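Local coordinates for DUF6836 domain-containing protein (PDB 4PW1) that is of unknown function and folds into a nine-stranded antiparallel beta sheet surrounded by alpha-helices, at residues 61-64 with 65-68; 200-203 with 204-208. One frame throughout, in Å; residues are numbered along the deposited sequence.

Interaction 1 (61-64 with 65-68)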
loop_
_atom_site.group_PDB
_atom_site.type_symbol
_atom_site.label_atom_id
_atom_site.label_comp_id
_atom_site.label_asym_id
_atom_site.label_seq_id
_atom_site.Cartn_x
_atom_site.Cartn_y
_atom_site.Cartn_z
ATOM N N SER B 61 -8.125 -4.805 29.682
ATOM C CA SER B 61 -8.216 -5.647 30.873
ATOM C C SER B 61 -9.022 -6.929 30.682
ATOM O O SER B 61 -9.232 -7.667 31.652
ATOM C CB SER B 61 -8.893 -4.846 31.976
ATOM O OG SER B 61 -10.158 -4.424 31.494
ATOM N N TRP B 62 -9.502 -7.217 29.475
ATOM C CA TRP B 62 -10.387 -8.381 29.312
ATOM C C TRP B 62 -9.693 -9.653 29.798
ATOM O O TRP B 62 -8.495 -9.867 29.551
ATOM C CB TRP B 62 -10.797 -8.610 27.852
ATOM C CG TRP B 62 -11.404 -7.421 27.197
ATOM C CD1 TRP B 62 -12.712 -7.058 27.183
ATOM C CD2 TRP B 62 -10.686 -6.411 26.476
ATOM N NE1 TRP B 62 -12.860 -5.899 26.443
ATOM C CE2 TRP B 62 -11.627 -5.487 26.007
ATOM C CE3 TRP B 62 -9.326 -6.216 26.169
ATOM C CZ2 TRP B 62 -11.258 -4.351 25.276
ATOM C CZ3 TRP B 62 -8.962 -5.113 25.422
ATOM C CH2 TRP B 62 -9.928 -4.181 24.997
ATOM N N THR B 63 -10.466 -10.521 30.423
ATOM C CA THR B 63 -9.963 -11.817 30.871
ATOM C C THR B 63 -10.011 -12.848 29.741
ATOM O O THR B 63 -10.626 -12.628 28.669
ATOM C CB THR B 63 -10.837 -12.362 31.994
ATOM O OG1 THR B 63 -12.153 -12.590 31.467
ATOM C CG2 THR B 63 -10.895 -11.365 33.176
ATOM N N ASP B 64 -9.403 -13.993 30.004
ATOM C CA ASP B 64 -9.418 -15.096 29.052
ATOM C C ASP B 64 -10.834 -15.590 28.789
ATOM O O ASP B 64 -11.200 -15.904 27.666
ATOM C CB ASP B 64 -8.518 -16.246 29.553
ATOM C CG ASP B 64 -7.031 -15.936 29.377
ATOM O OD1 ASP B 64 -6.668 -14.945 28.727
ATOM O OD2 ASP B 64 -6.201 -16.678 29.860
ATOM N N GLU B 65 -11.632 -15.628 29.840
ATOM C CA GLU B 65 -13.017 -16.027 29.721
ATOM C C GLU B 65 -13.772 -15.113 28.768
ATOM O O GLU B 65 -14.560 -15.581 27.958
ATOM C CB GLU B 65 -13.697 -16.041 31.096
ATOM C CG GLU B 65 -15.171 -16.383 30.954
ATOM C CD GLU B 65 -15.919 -16.693 32.249
ATOM O OE1 GLU B 65 -15.346 -16.568 33.346
ATOM O OE2 GLU B 65 -17.121 -17.048 32.131
ATOM N N GLU B 66 -13.496 -13.820 28.797
ATOM C CA GLU B 66 -14.129 -12.887 27.820
ATOM C C GLU B 66 -13.507 -12.971 26.411
ATOM O O GLU B 66 -14.198 -12.888 25.412
ATOM C CB GLU B 66 -14.028 -11.445 28.323
ATOM C CG GLU B 66 -14.545 -11.219 29.739
ATOM C CD GLU B 66 -14.252 -9.837 30.367
ATOM O OE1 GLU B 66 -13.099 -9.399 30.555
ATOM O OE2 GLU B 66 -15.227 -9.177 30.734
ATOM N N LEU B 67 -12.194 -13.140 26.311
ATOM C CA LEU B 67 -11.541 -13.134 24.984
ATOM C C LEU B 67 -11.634 -14.462 24.222
ATOM O O LEU B 67 -11.753 -14.452 23.008
ATOM C CB LEU B 67 -10.067 -12.764 25.113
ATOM C CG LEU B 67 -9.859 -11.335 25.630
ATOM C CD1 LEU B 67 -8.374 -11.089 25.796
ATOM C CD2 LEU B 67 -10.515 -10.317 24.671
ATOM N N TYR B 68 -11.520 -15.598 24.925
ATOM C CA TYR B 68 -11.421 -16.913 24.242
ATOM C C TYR B 68 -12.535 -17.151 23.236
ATOM O O TYR B 68 -12.259 -17.474 22.104
ATOM C CB TYR B 68 -11.359 -18.067 25.264
ATOM C CG TYR B 68 -9.945 -18.494 25.598
ATOM C CD1 TYR B 68 -8.988 -17.563 26.002
ATOM C CD2 TYR B 68 -9.581 -19.820 25.521
ATOM C CE1 TYR B 68 -7.701 -17.926 26.308
ATOM C CE2 TYR B 68 -8.301 -20.220 25.851
ATOM C CZ TYR B 68 -7.371 -19.286 26.254
ATOM O OH TYR B 68 -6.113 -19.678 26.532
#
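T63 and E66 close a capping box at the start of the short helix 64-67. T63 is the N-cap: its OG1 accepts from E66 N at 3.2 Å, and in return T63 N donates to E66 OE1 at 2.9 Å, a nearly straight bond with 162° at the hydrogen. OE1 meets that N-H with its anti lone pair, the one turned away from OE2. With chi1 of T63 at 64°, OG1 lies between its own backbone N and carbonyl carbon, which turns it toward the first-turn N-H of E66, and CG of E66 packs against it at 3.3 Å. The E66 chain starts beside its own backbone N (chi1 -53°) and then runs extended, which carries the carboxylate back past the cap to the backbone of W62; OE1 comes within 3.2 Å of W62 CA. The carboxylate is held through OE1, and a negative group beside the amino end of a helix would be expected to suit the helix dipole.

Behind the box, L67 N donates to T63 O, and CD2 of L67 rests on W62 CB at 3.6 Å, the two side chains crossing at about a right angle: a hydrophobic-staple arrangement, joining the residue before the N-cap to the fourth residue after it. One step on, Y68 N bonds to D64 O at 2.8 Å. The Y68 ring lies alongside the D64 side chain, both pointing the same way, with CE1 3.7 Å from CG of the carboxylate.

D64 forms a salt bridge with R55 and Y68 OH bonds to E44, both on helix 44-58, while W62 NE1 reaches T89 O and W62 and L67 pack on L88 of strand 80-89. The turn therefore bridges that helix and that strand.

Interaction 2 (200-203 with 204-208)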
loop_
_atom_site.group_PDB
_atom_site.type_symbol
_atom_site.label_atom_id
_atom_site.label_comp_id
_atom_site.label_asym_id
_atom_site.label_seq_id
_atom_site.Cartn_x
_atom_site.Cartn_y
_atom_site.Cartn_z
ATOM N N ASN B 200 11.517 -13.202 17.828
ATOM C CA ASN B 200 11.538 -11.997 16.990
ATOM C C ASN B 200 12.075 -10.716 17.650
ATOM O O ASN B 200 12.279 -9.694 16.965
ATOM C CB ASN B 200 10.124 -11.759 16.419
ATOM C CG ASN B 200 9.748 -12.775 15.369
ATOM O OD1 ASN B 200 10.622 -13.448 14.794
ATOM N ND2 ASN B 200 8.429 -12.898 15.106
ATOM N N LEU B 201 12.325 -10.778 18.967
ATOM C CA LEU B 201 12.645 -9.578 19.750
ATOM C C LEU B 201 13.957 -8.945 19.318
ATOM O O LEU B 201 14.035 -7.720 19.142
ATOM C CB LEU B 201 12.694 -9.876 21.270
ATOM C CG LEU B 201 11.408 -10.359 21.923
ATOM C CD1 LEU B 201 11.686 -10.703 23.389
ATOM C CD2 LEU B 201 10.339 -9.292 21.800
ATOM N N TYR B 202 14.993 -9.756 19.159
ATOM C CA TYR B 202 16.273 -9.219 18.720
ATOM C C TYR B 202 16.105 -8.526 17.340
ATOM O O TYR B 202 16.597 -7.429 17.117
ATOM C CB TYR B 202 17.367 -10.298 18.664
ATOM C CG TYR B 202 18.643 -9.711 18.147
ATOM C CD1 TYR B 202 19.511 -9.050 18.998
ATOM C CD2 TYR B 202 18.932 -9.726 16.789
ATOM C CE1 TYR B 202 20.646 -8.419 18.511
ATOM C CE2 TYR B 202 20.055 -9.086 16.283
ATOM C CZ TYR B 202 20.900 -8.436 17.150
ATOM O OH TYR B 202 22.031 -7.827 16.690
ATOM N N THR B 203 15.428 -9.178 16.404
ATOM C CA THR B 203 15.313 -8.612 15.061
ATOM C C THR B 203 14.597 -7.256 15.095
ATOM O O THR B 203 15.004 -6.312 14.439
ATOM C CB THR B 203 14.541 -9.558 14.136
ATOM O OG1 THR B 203 15.268 -10.762 14.022
ATOM C CG2 THR B 203 14.354 -8.970 12.725
ATOM N N ILE B 204 13.556 -7.159 15.894
ATOM C CA ILE B 204 12.810 -5.918 15.985
ATOM C C ILE B 204 13.705 -4.802 16.530
ATOM O O ILE B 204 13.772 -3.690 15.975
ATOM C CB ILE B 204 11.539 -6.125 16.866
ATOM C CG1 ILE B 204 10.561 -7.072 16.156
ATOM C CG2 ILE B 204 10.858 -4.817 17.134
ATOM C CD1 ILE B 204 9.491 -7.626 17.084
ATOM N N TRP B 205 14.415 -5.110 17.613
ATOM C CA TRP B 205 15.313 -4.157 18.207
ATOM C C TRP B 205 16.404 -3.732 17.247
ATOM O O TRP B 205 16.691 -2.525 17.099
ATOM C CB TRP B 205 15.883 -4.805 19.466
ATOM C CG TRP B 205 16.830 -4.044 20.251
ATOM C CD1 TRP B 205 16.546 -3.112 21.215
ATOM C CD2 TRP B 205 18.243 -4.133 20.175
ATOM N NE1 TRP B 205 17.719 -2.648 21.777
ATOM C CE2 TRP B 205 18.772 -3.254 21.147
ATOM C CE3 TRP B 205 19.130 -4.915 19.425
ATOM C CZ2 TRP B 205 20.146 -3.156 21.380
ATOM C CZ3 TRP B 205 20.500 -4.758 19.617
ATOM C CH2 TRP B 205 20.989 -3.895 20.587
ATOM N N GLU B 206 17.032 -4.715 16.601
ATOM C CA GLU B 206 18.134 -4.443 15.702
ATOM C C GLU B 206 17.701 -3.586 14.482
ATOM O O GLU B 206 18.451 -2.721 14.026
ATOM C CB GLU B 206 18.781 -5.731 15.203
ATOM C CG GLU B 206 20.039 -5.506 14.376
ATOM C CD GLU B 206 20.526 -6.774 13.720
ATOM O OE1 GLU B 206 19.772 -7.217 12.841
ATOM O OE2 GLU B 206 21.616 -7.345 14.084
ATOM N N LEU B 207 16.521 -3.837 13.948
ATOM C CA LEU B 207 16.057 -3.010 12.854
ATOM C C LEU B 207 15.914 -1.557 13.246
ATOM O O LEU B 207 16.391 -0.654 12.514
ATOM C CB LEU B 207 14.719 -3.472 12.359
ATOM C CG LEU B 207 14.828 -4.683 11.465
ATOM C CD1 LEU B 207 13.436 -5.276 11.327
ATOM C CD2 LEU B 207 15.456 -4.312 10.136
ATOM N N VAL B 208 15.328 -1.305 14.409
ATOM C CA VAL B 208 15.172 0.076 14.833
ATOM C C VAL B 208 16.546 0.710 15.101
ATOM O O VAL B 208 16.775 1.911 14.864
ATOM C CB VAL B 208 14.245 0.187 16.052
ATOM C CG1 VAL B 208 14.150 1.624 16.542
ATOM C CG2 VAL B 208 12.882 -0.293 15.687
#
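N200 O accepts from I204 N at 3.0 Å, and the I204 side chain folds back over the same carbonyl, its CG1 3.2 Å from the oxygen. The N200 amide leads away from this turn: its OD1 bonds to the hydroxyl of Y252.

L201 continues the ladder by taking W205 N on its carbonyl, a bond that is almost straight at 170°.

Y202 does most of the side-chain work. With its CG anti to the backbone N (chi1 177°), the ring is carried outward and somewhat forward, where it can touch both W205 and E206. Its CE1 comes to 3.8 Å from W205 CZ3, the planes of the phenol and of the six-membered W205 ring inclined at 47°, an oblique contact. On the CE2 side, E206 OE2 lies at the ring edge, near its plane, and accepts from Y202 OH at 2.7 Å; the hydroxyl comes to OE2 from above the carboxylate plane. E206 N also bonds to Y202 O.

T203 O takes L207 N, and CG2 of T203 runs beside CD1 of L207, while OG1 of T203 also bonds to Y252 OH.

These are the i to i+3 and i to i+4 contacts of an amphipathic helix, with Y202 and E206 on its outward side. Helix 198-210 lies over strands 233-239 and 244-251, with I204 and L207 on M234 and L250. L201 and I204 also meet helix 173-190, and W205 sets its ring against F139 of helix 122-141.

In the fold
The two contacts are independent, with centres 29 Å apart and nearest atoms about 19 Å apart, and they fall in separate DUF6836 ranges. Interaction 1 lies farther out, 19 Å from the centre of the chain, at a helix start joining helix 44-58 to strand 80-89; interaction 2, at 13 Å, takes up most of helix 198-210, laid on strands 233-239 and 244-251. Each is only partly buried, but the chemistry differs. At 61-68 a side-chain hydroxyl and a carboxylate serve backbone N-H groups at the helix start. Along 200-208 the backbone ladder supplies its own partners, and the carboxylate instead takes a phenol on the outer side.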